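Local coordinates for protein tyrosine--tRNA ligase, mitochondrial (Emericella nidulans, PDB 5IHX) that probably catalyses the ATP-dependent attachment of L-tyrosine to mitochondrial tRNA(Tyr), giving tyrosyl-tRNA, AMP and diphosphate, at residues A76-H80 with Q139-L143; L85-V89 with F279-L284; R149-H154 with Y361-L366; D303-T309 with H368-E372. All coordinates share one frame. Residues are numbered along the deposited sequence.

In the fold
From the N terminus, interaction 1 opens in the loop after strand 68-72 and closes first, on helix 126-153. Interaction 2 opens on helix 84-95 before that closure, so the two cross, and it closes on strand 277-280 and the chain after it. Interaction 3 starts further along helix 126-153, crosses interaction 2 and ends on helix 354-368; interaction 4 crosses it in turn, running from loop 303-309 to the start of helix 370-383. In this catalytic part of a C-terminally truncated enzyme, interactions 1 and 2 stitch the class I Rossmann fold, while 3 and 4 fasten the following helices to it. Met-79 touches Phe-87, Met-88 touches Leu-366, and Ser-78 packs on Asp-303 and Met-306.

Interaction 1: A76-H80 with Q139-L143; sequences APSMH and QLKKL
The carboxamide of Gln-139 grips loop 76-80 at two points. Its OE1 accepts a hydrogen bond from the backbone N of Met-79 at 2.8 Å, nearly linear (165°), and its NE2 gives a weak one of 3.3 Å to Ser-78 OG. The hydroxyl of Ser-78 (t rotamer) passes its own proton to Met-79 O, with OG and O 2.6 Å apart, so side chain and loop backbone form a small polar cluster. To span the gap, Gln-139 extends with chi1 and chi2 both t and chi3 near 84°; the closest alpha carbons, those of Ser-78 and Gln-139, are 7.3 Å apart. Ser-78 (phi/psi -143/151°) and Met-79 (-81/165°) are extended, whereas 139-143 is regular helix, with Leu-143 N bonded to Gln-139 O at 2.8 Å. The loop runs from strand 68-72 of the Rossmann fold into His-80, the first residue of the HVGH sequence that is this enzyme's version of the class I HIGH signature, and Met-79 also makes a backbone hydrogen bond with Leu-302. Beyond the polar cluster lies packing: Met-79 points its CA-to-CB bond toward the helix and, with an m, t, m side chain, sets CE 3.4 Å from Leu-140 CD2 and 4.2 Å from Leu-143 CD2, while Leu-140 also rests on Leu-166 of strand 164-168.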
loop_
_atom_site.group_PDB
_atom_site.type_symbol
_atom_site.label_atom_id
_atom_site.label_comp_id
_atom_site.label_asym_id
_atom_site.label_seq_id
_atom_site.Cartn_x
_atom_site.Cartn_y
_atom_site.Cartn_z
ATOM N N ALA A 76 13.452 -14.433 -13.304
ATOM C CA ALA A 76 14.068 -15.062 -14.467
ATOM C C ALA A 76 13.074 -16.047 -15.074
ATOM O O ALA A 76 12.110 -16.437 -14.415
ATOM C CB ALA A 76 15.362 -15.764 -14.072
ATOM N N PRO A 77 13.289 -16.446 -16.338
ATOM C CA PRO A 77 12.364 -17.411 -16.945
ATOM C C PRO A 77 12.486 -18.805 -16.332
ATOM O O PRO A 77 11.652 -19.674 -16.587
ATOM C CB PRO A 77 12.786 -17.422 -18.416
ATOM C CG PRO A 77 14.201 -16.987 -18.411
ATOM C CD PRO A 77 14.337 -16.016 -17.282
ATOM N N SER A 78 13.521 -19.002 -15.522
ATOM C CA SER A 78 13.807 -20.301 -14.933
ATOM C C SER A 78 14.340 -20.166 -13.515
ATOM O O SER A 78 14.972 -19.168 -13.166
ATOM C CB SER A 78 14.820 -21.064 -15.789
ATOM O OG SER A 78 15.294 -22.212 -15.107
ATOM N N MET A 79 14.071 -21.179 -12.702
ATOM C CA MET A 79 14.749 -21.337 -11.427
ATOM C C MET A 79 16.112 -21.970 -11.658
ATOM O O MET A 79 16.377 -22.518 -12.732
ATOM C CB MET A 79 13.916 -22.202 -10.484
ATOM C CG MET A 79 12.614 -21.554 -10.044
ATOM S SD MET A 79 11.757 -22.520 -8.794
ATOM C CE MET A 79 11.344 -23.983 -9.746
ATOM N N HIS A 80 16.969 -21.892 -10.646
ATOM C CA HIS A 80 18.270 -22.546 -10.683
ATOM C C HIS A 80 18.460 -23.336 -9.396
ATOM O O HIS A 80 17.597 -23.321 -8.520
ATOM C CB HIS A 80 19.397 -21.523 -10.869
ATOM C CG HIS A 80 19.349 -20.388 -9.899
ATOM N ND1 HIS A 80 20.086 -20.373 -8.734
ATOM C CD2 HIS A 80 18.663 -19.222 -9.926
ATOM C CE1 HIS A 80 19.847 -19.248 -8.081
ATOM N NE2 HIS A 80 18.987 -18.534 -8.783
ATOM N N GLN A 139 7.335 -24.442 -15.362
ATOM C CA GLN A 139 8.421 -25.205 -14.758
ATOM C C GLN A 139 8.027 -25.757 -13.394
ATOM O O GLN A 139 8.413 -26.869 -13.033
ATOM C CB GLN A 139 9.675 -24.341 -14.633
ATOM C CG GLN A 139 10.854 -25.069 -14.004
ATOM C CD GLN A 139 12.133 -24.267 -14.057
ATOM O OE1 GLN A 139 12.384 -23.414 -13.203
ATOM N NE2 GLN A 139 12.961 -24.546 -15.061
ATOM N N LEU A 140 7.260 -24.977 -12.641
ATOM C CA LEU A 140 6.807 -25.399 -11.320
ATOM C C LEU A 140 5.776 -26.517 -11.431
ATOM O O LEU A 140 5.764 -27.447 -10.623
ATOM C CB LEU A 140 6.225 -24.210 -10.554
ATOM C CG LEU A 140 7.246 -23.188 -10.046
ATOM C CD1 LEU A 140 6.557 -21.913 -9.594
ATOM C CD2 LEU A 140 8.054 -23.776 -8.900
ATOM N N LYS A 141 4.909 -26.424 -12.431
ATOM C CA LYS A 141 3.954 -27.488 -12.710
ATOM C C LYS A 141 4.724 -28.766 -13.032
ATOM O O LYS A 141 4.426 -29.844 -12.513
ATOM C CB LYS A 141 3.040 -27.098 -13.873
ATOM C CG LYS A 141 1.865 -26.212 -13.476
ATOM C CD LYS A 141 0.703 -26.337 -14.454
ATOM C CE LYS A 141 -0.471 -27.082 -13.837
ATOM N NZ LYS A 141 -1.481 -27.484 -14.856
ATOM N N LYS A 142 5.725 -28.619 -13.894
ATOM C CA LYS A 142 6.584 -29.723 -14.307
ATOM C C LYS A 142 7.324 -30.328 -13.112
ATOM O O LYS A 142 7.406 -31.550 -12.971
ATOM C CB LYS A 142 7.576 -29.226 -15.365
ATOM C CG LYS A 142 8.558 -30.254 -15.892
ATOM C CD LYS A 142 9.370 -29.657 -17.039
ATOM C CE LYS A 142 10.438 -30.608 -17.560
ATOM N NZ LYS A 142 11.586 -30.731 -16.621
ATOM N N LEU A 143 7.857 -29.470 -12.247
ATOM C CA LEU A 143 8.571 -29.930 -11.062
ATOM C C LEU A 143 7.644 -30.714 -10.134
ATOM O O LEU A 143 8.043 -31.724 -9.552
ATOM C CB LEU A 143 9.190 -28.747 -10.315
ATOM C CG LEU A 143 9.949 -29.086 -9.027
ATOM C CD1 LEU A 143 11.143 -29.986 -9.320
ATOM C CD2 LEU A 143 10.401 -27.816 -8.318
#

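Interaction 2: L85-V89 with F279-L284; sequences LPFMV and FTTPLL
Residues 85-89 are a regular helical turn, with Val-89 N bonded to Leu-85 O at 3.0 Å; Phe-279 and Thr-280 belong to strand 277-280 and the chain continues extended past the turn. The alpha carbons of Pro-86 and Thr-281 come closest, at 6.1 Å. Thr-281 sits at the centre: its CA-to-CB bond points toward the helix, and its p rotamer places OG1 3.4 Å from Pro-86 CD and 3.7 Å from Leu-85 CB, while CG2 meets Val-89 CG2 at 3.8 Å. Leu-85 (m, t) reaches along the chain with CD1, 3.9 Å from Pro-282 CG and 4.0 Å from CD2 of Leu-284, a poorly ordered residue. At the other end Val-89, chi1 t, puts CG1 against the ring edge of Phe-279 (chi1 p), 3.7 Å from CZ. Helix 84-95 follows the HIGH-type signature and packs on the Rossmann-type sheet: Val-89 and Phe-279 both touch Ile-68, and the side chain of Pro-86 lies about 8 Å from the bound tyrosine. No hydrogen bond joins the two segments. The hydroxyl of Thr-281 makes a weak bond to Gly-238 O instead, so the helix is held to this part of the chain by shape and apolar burial.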
loop_
_atom_site.group_PDB
_atom_site.type_symbol
_atom_site.label_atom_id
_atom_site.label_comp_id
_atom_site.label_asym_id
_atom_site.label_seq_id
_atom_site.Cartn_x
_atom_site.Cartn_y
_atom_site.Cartn_z
ATOM N N LEU A 85 16.350 -26.031 -2.284
ATOM C CA LEU A 85 16.236 -26.657 -0.966
ATOM C C LEU A 85 14.859 -26.450 -0.325
ATOM O O LEU A 85 14.294 -27.394 0.226
ATOM C CB LEU A 85 17.340 -26.166 -0.024
ATOM C CG LEU A 85 18.775 -26.559 -0.406
ATOM C CD1 LEU A 85 19.740 -26.230 0.724
ATOM C CD2 LEU A 85 18.894 -28.028 -0.808
ATOM N N PRO A 86 14.307 -25.228 -0.393
ATOM C CA PRO A 86 12.936 -25.101 0.114
ATOM C C PRO A 86 11.948 -26.007 -0.625
ATOM O O PRO A 86 10.978 -26.481 -0.034
ATOM C CB PRO A 86 12.608 -23.626 -0.126
ATOM C CG PRO A 86 13.924 -22.943 -0.108
ATOM C CD PRO A 86 14.895 -23.916 -0.717
ATOM N N PHE A 87 12.195 -26.249 -1.907
ATOM C CA PHE A 87 11.308 -27.107 -2.686
ATOM C C PHE A 87 11.609 -28.586 -2.451
ATOM O O PHE A 87 10.738 -29.435 -2.641
ATOM C CB PHE A 87 11.387 -26.750 -4.169
ATOM C CG PHE A 87 10.895 -25.361 -4.469
ATOM C CD1 PHE A 87 9.581 -25.015 -4.207
ATOM C CD2 PHE A 87 11.732 -24.408 -5.020
ATOM C CE1 PHE A 87 9.114 -23.742 -4.469
ATOM C CE2 PHE A 87 11.269 -23.132 -5.289
ATOM C CZ PHE A 87 9.957 -22.802 -5.017
ATOM N N MET A 88 12.832 -28.896 -2.033
ATOM C CA MET A 88 13.144 -30.247 -1.579
ATOM C C MET A 88 12.339 -30.537 -0.311
ATOM O O MET A 88 11.877 -31.660 -0.101
ATOM C CB MET A 88 14.642 -30.419 -1.314
ATOM C CG MET A 88 15.523 -30.328 -2.554
ATOM S SD MET A 88 15.112 -31.515 -3.850
ATOM C CE MET A 88 15.196 -33.064 -2.956
ATOM N N VAL A 89 12.179 -29.523 0.536
ATOM C CA VAL A 89 11.354 -29.656 1.737
ATOM C C VAL A 89 9.899 -29.940 1.368
ATOM O O VAL A 89 9.259 -30.803 1.971
ATOM C CB VAL A 89 11.431 -28.387 2.620
ATOM C CG1 VAL A 89 10.374 -28.412 3.721
ATOM C CG2 VAL A 89 12.816 -28.251 3.232
ATOM N N PHE A 279 10.532 -22.058 9.109
ATOM C CA PHE A 279 11.950 -22.354 9.221
ATOM C C PHE A 279 12.645 -22.101 7.897
ATOM O O PHE A 279 11.992 -21.935 6.865
ATOM C CB PHE A 279 12.169 -23.799 9.679
ATOM C CG PHE A 279 11.583 -24.833 8.761
ATOM C CD1 PHE A 279 10.235 -25.141 8.809
ATOM C CD2 PHE A 279 12.391 -25.524 7.870
ATOM C CE1 PHE A 279 9.700 -26.104 7.973
ATOM C CE2 PHE A 279 11.862 -26.485 7.033
ATOM C CZ PHE A 279 10.514 -26.778 7.087
ATOM N N THR A 280 13.972 -22.051 7.941
ATOM C CA THR A 280 14.770 -21.781 6.755
ATOM C C THR A 280 15.626 -22.981 6.375
ATOM O O THR A 280 15.880 -23.863 7.198
ATOM C CB THR A 280 15.691 -20.571 6.966
ATOM O OG1 THR A 280 16.590 -20.836 8.051
ATOM C CG2 THR A 280 14.878 -19.323 7.271
ATOM N N THR A 281 16.070 -22.994 5.124
ATOM C CA THR A 281 16.972 -24.022 4.624
ATOM C C THR A 281 18.380 -23.429 4.549
ATOM O O THR A 281 18.528 -22.214 4.419
ATOM C CB THR A 281 16.524 -24.539 3.241
ATOM O OG1 THR A 281 16.381 -23.436 2.338
ATOM C CG2 THR A 281 15.190 -25.266 3.347
ATOM N N PRO A 282 19.418 -24.280 4.636
ATOM C CA PRO A 282 20.808 -23.799 4.690
ATOM C C PRO A 282 21.282 -23.060 3.437
ATOM O O PRO A 282 20.724 -23.242 2.353
ATOM C CB PRO A 282 21.619 -25.086 4.889
ATOM C CG PRO A 282 20.725 -26.191 4.459
ATOM C CD PRO A 282 19.340 -25.744 4.778
ATOM N N LEU A 283 22.310 -22.231 3.610
ATOM C CA LEU A 283 22.920 -21.495 2.505
ATOM C C LEU A 283 23.963 -22.324 1.764
ATOM O O LEU A 283 24.889 -22.862 2.373
ATOM C CB LEU A 283 23.579 -20.215 3.024
ATOM C CG LEU A 283 24.147 -19.257 1.969
ATOM C CD1 LEU A 283 23.054 -18.733 1.046
ATOM C CD2 LEU A 283 24.892 -18.111 2.636
ATOM N N LEU A 284 23.790 -22.440 0.452
ATOM C CA LEU A 284 24.739 -23.147 -0.400
ATOM C C LEU A 284 25.918 -22.246 -0.781
ATOM O O LEU A 284 25.717 -21.153 -1.310
ATOM C CB LEU A 284 24.032 -23.670 -1.650
ATOM C CG LEU A 284 22.894 -24.655 -1.362
ATOM C CD1 LEU A 284 22.061 -24.904 -2.609
ATOM C CD2 LEU A 284 23.446 -25.965 -0.815
#

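Interaction 3: R149-H154 with Y361-L366; sequences RYGEKH and YEFVEL
Side chains from one face of helix 149-153 bridge to helix 361-366, the axes passing 10.5 Å apart at 135° between their N-to-C directions. The alpha carbons of Tyr-150 and Leu-366 are closest, 5.6 Å. Arg-149 (t, t, p) turns the edge of its guanidinium to two carbonyls near its plane: NH1 reaches Glu-365 O and NH2 reaches Leu-366 O, both at 2.9 Å, and a water joins NH1 (2.7 Å) to Glu-365 OE2 (3.0 Å). Tyr-150, chi1 t, receives Leu-366 CB over its ring face as a CH-pi contact, 4.0 Å from the centroid, and its OH gives a very short 2.4 Å hydrogen bond to Glu-362 OE2. His-154 (chi1 m), just beyond the helix, donates from NE2 to that same OE2 at 2.9 Å. Glu-362 is folded m, m to meet them. Lys-153, with all four chi angles t, extends NZ to Glu-362 OE1 (2.9 Å) and to Glu-365 OE1 (2.4 Å, very short), Glu-365 being t, t. Phe-333 N also donates to Tyr-150 OH. One lysine is shared by two glutamates in a salt-bridge network, and a mainly polar, charged interface joins the C-terminal end of helix 126-153 to helix 354-368.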
loop_
_atom_site.group_PDB
_atom_site.type_symbol
_atom_site.label_atom_id
_atom_site.label_comp_id
_atom_site.label_asym_id
_atom_site.label_seq_id
_atom_site.Cartn_x
_atom_site.Cartn_y
_atom_site.Cartn_z
ATOM N N ARG A 149 6.788 -38.462 -9.610
ATOM C CA ARG A 149 7.482 -39.527 -10.326
ATOM C C ARG A 149 8.730 -39.971 -9.558
ATOM O O ARG A 149 8.975 -41.163 -9.389
ATOM C CB ARG A 149 7.866 -39.066 -11.739
ATOM C CG ARG A 149 8.948 -39.918 -12.405
ATOM C CD ARG A 149 9.286 -39.420 -13.802
ATOM N NE ARG A 149 9.754 -38.036 -13.797
ATOM C CZ ARG A 149 10.945 -37.648 -13.348
ATOM N NH1 ARG A 149 11.795 -38.537 -12.849
ATOM N NH2 ARG A 149 11.285 -36.367 -13.386
ATOM N N TYR A 150 9.526 -39.004 -9.115
ATOM C CA TYR A 150 10.758 -39.294 -8.389
ATOM C C TYR A 150 10.464 -39.976 -7.052
ATOM O O TYR A 150 11.198 -40.864 -6.625
ATOM C CB TYR A 150 11.551 -38.004 -8.176
ATOM C CG TYR A 150 12.903 -38.196 -7.530
ATOM C CD1 TYR A 150 13.928 -38.843 -8.205
ATOM C CD2 TYR A 150 13.165 -37.703 -6.259
ATOM C CE1 TYR A 150 15.171 -39.013 -7.625
ATOM C CE2 TYR A 150 14.407 -37.864 -5.668
ATOM C CZ TYR A 150 15.408 -38.515 -6.357
ATOM O OH TYR A 150 16.639 -38.681 -5.767
ATOM N N GLY A 151 9.382 -39.562 -6.402
ATOM C CA GLY A 151 8.948 -40.199 -5.171
ATOM C C GLY A 151 8.581 -41.653 -5.409
ATOM O O GLY A 151 8.906 -42.524 -4.603
ATOM N N GLU A 152 7.892 -41.907 -6.518
ATOM C CA GLU A 152 7.499 -43.261 -6.901
ATOM C C GLU A 152 8.714 -44.178 -7.009
ATOM O O GLU A 152 8.678 -45.321 -6.551
ATOM C CB GLU A 152 6.730 -43.239 -8.228
ATOM C CG GLU A 152 6.336 -44.612 -8.769
ATOM C CD GLU A 152 5.241 -45.281 -7.961
ATOM O OE1 GLU A 152 4.570 -44.588 -7.164
ATOM O OE2 GLU A 152 5.049 -46.505 -8.126
ATOM N N LYS A 153 9.781 -43.682 -7.629
ATOM C CA LYS A 153 11.000 -44.468 -7.792
ATOM C C LYS A 153 11.519 -44.973 -6.449
ATOM O O LYS A 153 12.037 -46.083 -6.358
ATOM C CB LYS A 153 12.091 -43.645 -8.491
ATOM C CG LYS A 153 13.507 -44.174 -8.244
ATOM C CD LYS A 153 14.568 -43.410 -9.017
ATOM C CE LYS A 153 15.955 -43.927 -8.661
ATOM N NZ LYS A 153 17.041 -43.264 -9.428
ATOM N N HIS A 154 11.377 -44.152 -5.412
ATOM C CA HIS A 154 11.954 -44.460 -4.107
ATOM C C HIS A 154 10.934 -45.035 -3.123
ATOM O O HIS A 154 11.151 -45.023 -1.911
ATOM C CB HIS A 154 12.614 -43.206 -3.533
ATOM C CG HIS A 154 13.895 -42.846 -4.217
ATOM N ND1 HIS A 154 15.078 -43.514 -3.980
ATOM C CD2 HIS A 154 14.178 -41.907 -5.152
ATOM C CE1 HIS A 154 16.034 -42.995 -4.727
ATOM N NE2 HIS A 154 15.514 -42.017 -5.448
ATOM N N TYR A 361 23.378 -38.120 -10.693
ATOM C CA TYR A 361 22.385 -38.945 -11.367
ATOM C C TYR A 361 20.998 -38.715 -10.783
ATOM O O TYR A 361 20.039 -38.475 -11.517
ATOM C CB TYR A 361 22.753 -40.427 -11.266
ATOM C CG TYR A 361 21.787 -41.334 -11.998
ATOM C CD1 TYR A 361 22.031 -41.731 -13.305
ATOM C CD2 TYR A 361 20.623 -41.780 -11.385
ATOM C CE1 TYR A 361 21.146 -42.554 -13.978
ATOM C CE2 TYR A 361 19.734 -42.599 -12.047
ATOM C CZ TYR A 361 19.999 -42.983 -13.345
ATOM O OH TYR A 361 19.113 -43.800 -14.007
ATOM N N GLU A 362 20.901 -38.795 -9.460
ATOM C CA GLU A 362 19.624 -38.641 -8.777
ATOM C C GLU A 362 18.965 -37.304 -9.085
ATOM O O GLU A 362 17.774 -37.251 -9.391
ATOM C CB GLU A 362 19.808 -38.790 -7.266
ATOM C CG GLU A 362 20.032 -40.222 -6.811
ATOM C CD GLU A 362 18.820 -41.104 -7.054
ATOM O OE1 GLU A 362 19.003 -42.253 -7.508
ATOM O OE2 GLU A 362 17.685 -40.647 -6.787
ATOM N N PHE A 363 19.735 -36.225 -9.013
ATOM C CA PHE A 363 19.158 -34.902 -9.190
ATOM C C PHE A 363 18.767 -34.661 -10.641
ATOM O O PHE A 363 17.754 -34.017 -10.914
ATOM C CB PHE A 363 20.119 -33.811 -8.723
ATOM C CG PHE A 363 19.492 -32.449 -8.680
ATOM C CD1 PHE A 363 18.676 -32.087 -7.623
ATOM C CD2 PHE A 363 19.696 -31.543 -9.705
ATOM C CE1 PHE A 363 18.086 -30.838 -7.583
ATOM C CE2 PHE A 363 19.110 -30.296 -9.670
ATOM C CZ PHE A 363 18.304 -29.943 -8.609
ATOM N N VAL A 364 19.562 -35.174 -11.574
ATOM C CA VAL A 364 19.222 -35.052 -12.987
ATOM C C VAL A 364 17.953 -35.851 -13.275
ATOM O O VAL A 364 17.101 -35.407 -14.039
ATOM C CB VAL A 364 20.374 -35.517 -13.902
ATOM C CG1 VAL A 364 19.890 -35.709 -15.342
ATOM C CG2 VAL A 364 21.509 -34.510 -13.870
ATOM N N GLU A 365 17.822 -37.023 -12.660
ATOM C CA GLU A 365 16.616 -37.821 -12.845
ATOM C C GLU A 365 15.398 -37.082 -12.305
ATOM O O GLU A 365 14.347 -37.064 -12.947
ATOM C CB GLU A 365 16.736 -39.188 -12.171
ATOM C CG GLU A 365 15.463 -40.022 -12.314
ATOM C CD GLU A 365 15.623 -41.451 -11.827
ATOM O OE1 GLU A 365 16.696 -41.788 -11.287
ATOM O OE2 GLU A 365 14.667 -42.239 -11.993
ATOM N N LEU A 366 15.539 -36.481 -11.127
ATOM C CA LEU A 366 14.451 -35.713 -10.529
ATOM C C LEU A 366 13.996 -34.598 -11.459
ATOM O O LEU A 366 12.811 -34.464 -11.734
ATOM C CB LEU A 366 14.875 -35.122 -9.180
ATOM C CG LEU A 366 13.953 -34.046 -8.584
ATOM C CD1 LEU A 366 12.537 -34.571 -8.356
ATOM C CD2 LEU A 366 14.534 -33.497 -7.287
HETATM O O HOH W 1 11.996 -41.253 -12.780
#

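Interaction 4: D303-T309 with H368-E372; sequences DKDMTST and HGKDE
In the salt bridge between Lys-304 and Glu-372 a carbon lies nearer the carboxylate than the charged nitrogen: OE1 of Glu-372 is 3.3 Å from Lys-304 NZ but 2.9 Å from Lys-304 CE. The other oxygen, OE2, accepts a hydrogen bond of 3.0 Å from Thr-309 OG1. To reach both partners Glu-372 folds through m, m, and Thr-309 takes p; the alpha carbons of these two are the closest pair, 6.8 Å. Thr-309 also lays CG2 over the face of the His-368 ring, a CH-pi contact 3.8 Å from the centroid. The imidazole (chi1 m) continues to the loop backbone, its CE1 3.7 Å from Lys-304 N, and a water 2.7 Å from both His-368 NE2 and Thr-307 O links them. Segment 303-309 is irregular: Asp-303 OD2 accepts from Asp-305 N at 2.6 Å, Asp-303 O takes Met-306 N (2.9 Å) and Thr-307 N (2.8 Å), and Ser-308 then N-caps helix 309-317 by bonding Glu-311 N. Gly-369 (phi/psi 97/164°) is the first residue to leave helix 354-368 and sits at the N-cap position of helix 370-383; His-368 and Glu-372 point their CA-to-CB bonds toward loop 303-309. An Asx turn leading into a capped helix thus meets the turn at Gly-369, joining the chain after unmodelled residues 288-297, which hold the class I KMSKS-type signature, to the last two helices of this construct.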
loop_
_atom_site.group_PDB
_atom_site.type_symbol
_atom_site.label_atom_id
_atom_site.label_comp_id
_atom_site.label_asym_id
_atom_site.label_seq_id
_atom_site.Cartn_x
_atom_site.Cartn_y
_atom_site.Cartn_z
ATOM N N ASP A 303 16.179 -25.310 -16.312
ATOM C CA ASP A 303 15.650 -25.372 -17.670
ATOM C C ASP A 303 16.688 -25.959 -18.626
ATOM O O ASP A 303 17.778 -25.411 -18.785
ATOM C CB ASP A 303 15.224 -23.979 -18.145
ATOM C CG ASP A 303 14.549 -24.004 -19.506
ATOM O OD1 ASP A 303 13.604 -23.215 -19.712
ATOM O OD2 ASP A 303 14.955 -24.811 -20.368
ATOM N N LYS A 304 16.335 -27.078 -19.249
ATOM C CA LYS A 304 17.218 -27.788 -20.174
ATOM C C LYS A 304 17.746 -26.893 -21.300
ATOM O O LYS A 304 18.859 -27.090 -21.790
ATOM C CB LYS A 304 16.468 -28.985 -20.770
ATOM C CG LYS A 304 17.215 -29.773 -21.835
ATOM C CD LYS A 304 16.269 -30.745 -22.521
ATOM C CE LYS A 304 16.885 -32.120 -22.696
ATOM N NZ LYS A 304 18.039 -32.133 -23.635
ATOM N N ASP A 305 16.951 -25.909 -21.704
ATOM C CA ASP A 305 17.328 -25.031 -22.807
ATOM C C ASP A 305 18.314 -23.941 -22.382
ATOM O O ASP A 305 18.942 -23.308 -23.231
ATOM C CB ASP A 305 16.078 -24.391 -23.421
ATOM C CG ASP A 305 15.214 -25.394 -24.171
ATOM O OD1 ASP A 305 15.774 -26.313 -24.799
ATOM O OD2 ASP A 305 13.973 -25.262 -24.134
ATOM N N MET A 306 18.438 -23.718 -21.076
ATOM C CA MET A 306 19.379 -22.727 -20.551
ATOM C C MET A 306 20.631 -23.406 -20.004
ATOM O O MET A 306 21.754 -22.954 -20.243
ATOM C CB MET A 306 18.710 -21.889 -19.463
ATOM C CG MET A 306 17.518 -21.087 -19.977
ATOM S SD MET A 306 16.656 -20.179 -18.682
ATOM C CE MET A 306 17.906 -18.983 -18.217
ATOM N N THR A 307 20.426 -24.498 -19.274
ATOM C CA THR A 307 21.521 -25.330 -18.789
ATOM C C THR A 307 21.247 -26.772 -19.197
ATOM O O THR A 307 20.308 -27.397 -18.704
ATOM C CB THR A 307 21.686 -25.235 -17.252
ATOM O OG1 THR A 307 22.071 -23.905 -16.886
ATOM C CG2 THR A 307 22.741 -26.219 -16.747
ATOM N N SER A 308 22.067 -27.293 -20.103
ATOM C CA SER A 308 21.873 -28.644 -20.617
ATOM C C SER A 308 21.933 -29.667 -19.492
ATOM O O SER A 308 22.532 -29.424 -18.445
ATOM C CB SER A 308 22.922 -28.982 -21.674
ATOM O OG SER A 308 24.184 -29.203 -21.072
ATOM N N THR A 309 21.302 -30.811 -19.723
ATOM C CA THR A 309 21.293 -31.895 -18.753
ATOM C C THR A 309 22.714 -32.373 -18.463
ATOM O O THR A 309 23.036 -32.751 -17.338
ATOM C CB THR A 309 20.451 -33.077 -19.260
ATOM O OG1 THR A 309 20.984 -33.547 -20.505
ATOM C CG2 THR A 309 19.006 -32.649 -19.464
ATOM N N HIS A 368 15.015 -33.873 -14.817
ATOM C CA HIS A 368 14.911 -34.096 -16.261
ATOM C C HIS A 368 14.502 -35.514 -16.673
ATOM O O HIS A 368 14.337 -35.788 -17.861
ATOM C CB HIS A 368 16.245 -33.745 -16.916
ATOM C CG HIS A 368 16.604 -32.296 -16.806
ATOM N ND1 HIS A 368 15.843 -31.296 -17.370
ATOM C CD2 HIS A 368 17.640 -31.676 -16.189
ATOM C CE1 HIS A 368 16.395 -30.124 -17.112
ATOM N NE2 HIS A 368 17.490 -30.328 -16.398
ATOM N N GLY A 369 14.340 -36.409 -15.705
ATOM C CA GLY A 369 13.864 -37.753 -15.989
ATOM C C GLY A 369 14.968 -38.791 -16.113
ATOM O O GLY A 369 16.144 -38.460 -16.270
ATOM N N LYS A 370 14.575 -40.059 -16.050
ATOM C CA LYS A 370 15.516 -41.175 -16.059
ATOM C C LYS A 370 16.334 -41.255 -17.353
ATOM O O LYS A 370 17.548 -41.459 -17.307
ATOM C CB LYS A 370 14.768 -42.491 -15.839
ATOM C CG LYS A 370 15.669 -43.715 -15.755
ATOM C CD LYS A 370 14.861 -44.992 -15.591
ATOM C CE LYS A 370 15.766 -46.205 -15.434
ATOM N NZ LYS A 370 16.643 -46.403 -16.622
ATOM N N ASP A 371 15.669 -41.114 -18.496
ATOM C CA ASP A 371 16.344 -41.210 -19.791
ATOM C C ASP A 371 17.478 -40.198 -19.919
ATOM O O ASP A 371 18.551 -40.517 -20.431
ATOM C CB ASP A 371 15.348 -41.010 -20.937
ATOM C CG ASP A 371 14.373 -42.162 -21.072
ATOM O OD1 ASP A 371 14.750 -43.307 -20.739
ATOM O OD2 ASP A 371 13.231 -41.923 -21.518
ATOM N N GLU A 372 17.237 -38.975 -19.455
ATOM C CA GLU A 372 18.273 -37.950 -19.461
ATOM C C GLU A 372 19.403 -38.323 -18.512
ATOM O O GLU A 372 20.574 -38.140 -18.832
ATOM C CB GLU A 372 17.691 -36.589 -19.084
ATOM C CG GLU A 372 16.819 -35.987 -20.169
ATOM C CD GLU A 372 17.636 -35.456 -21.330
ATOM O OE1 GLU A 372 17.031 -35.008 -22.327
ATOM O OE2 GLU A 372 18.883 -35.501 -21.250
HETATM O O HOH W 2 19.205 -28.192 -16.417
#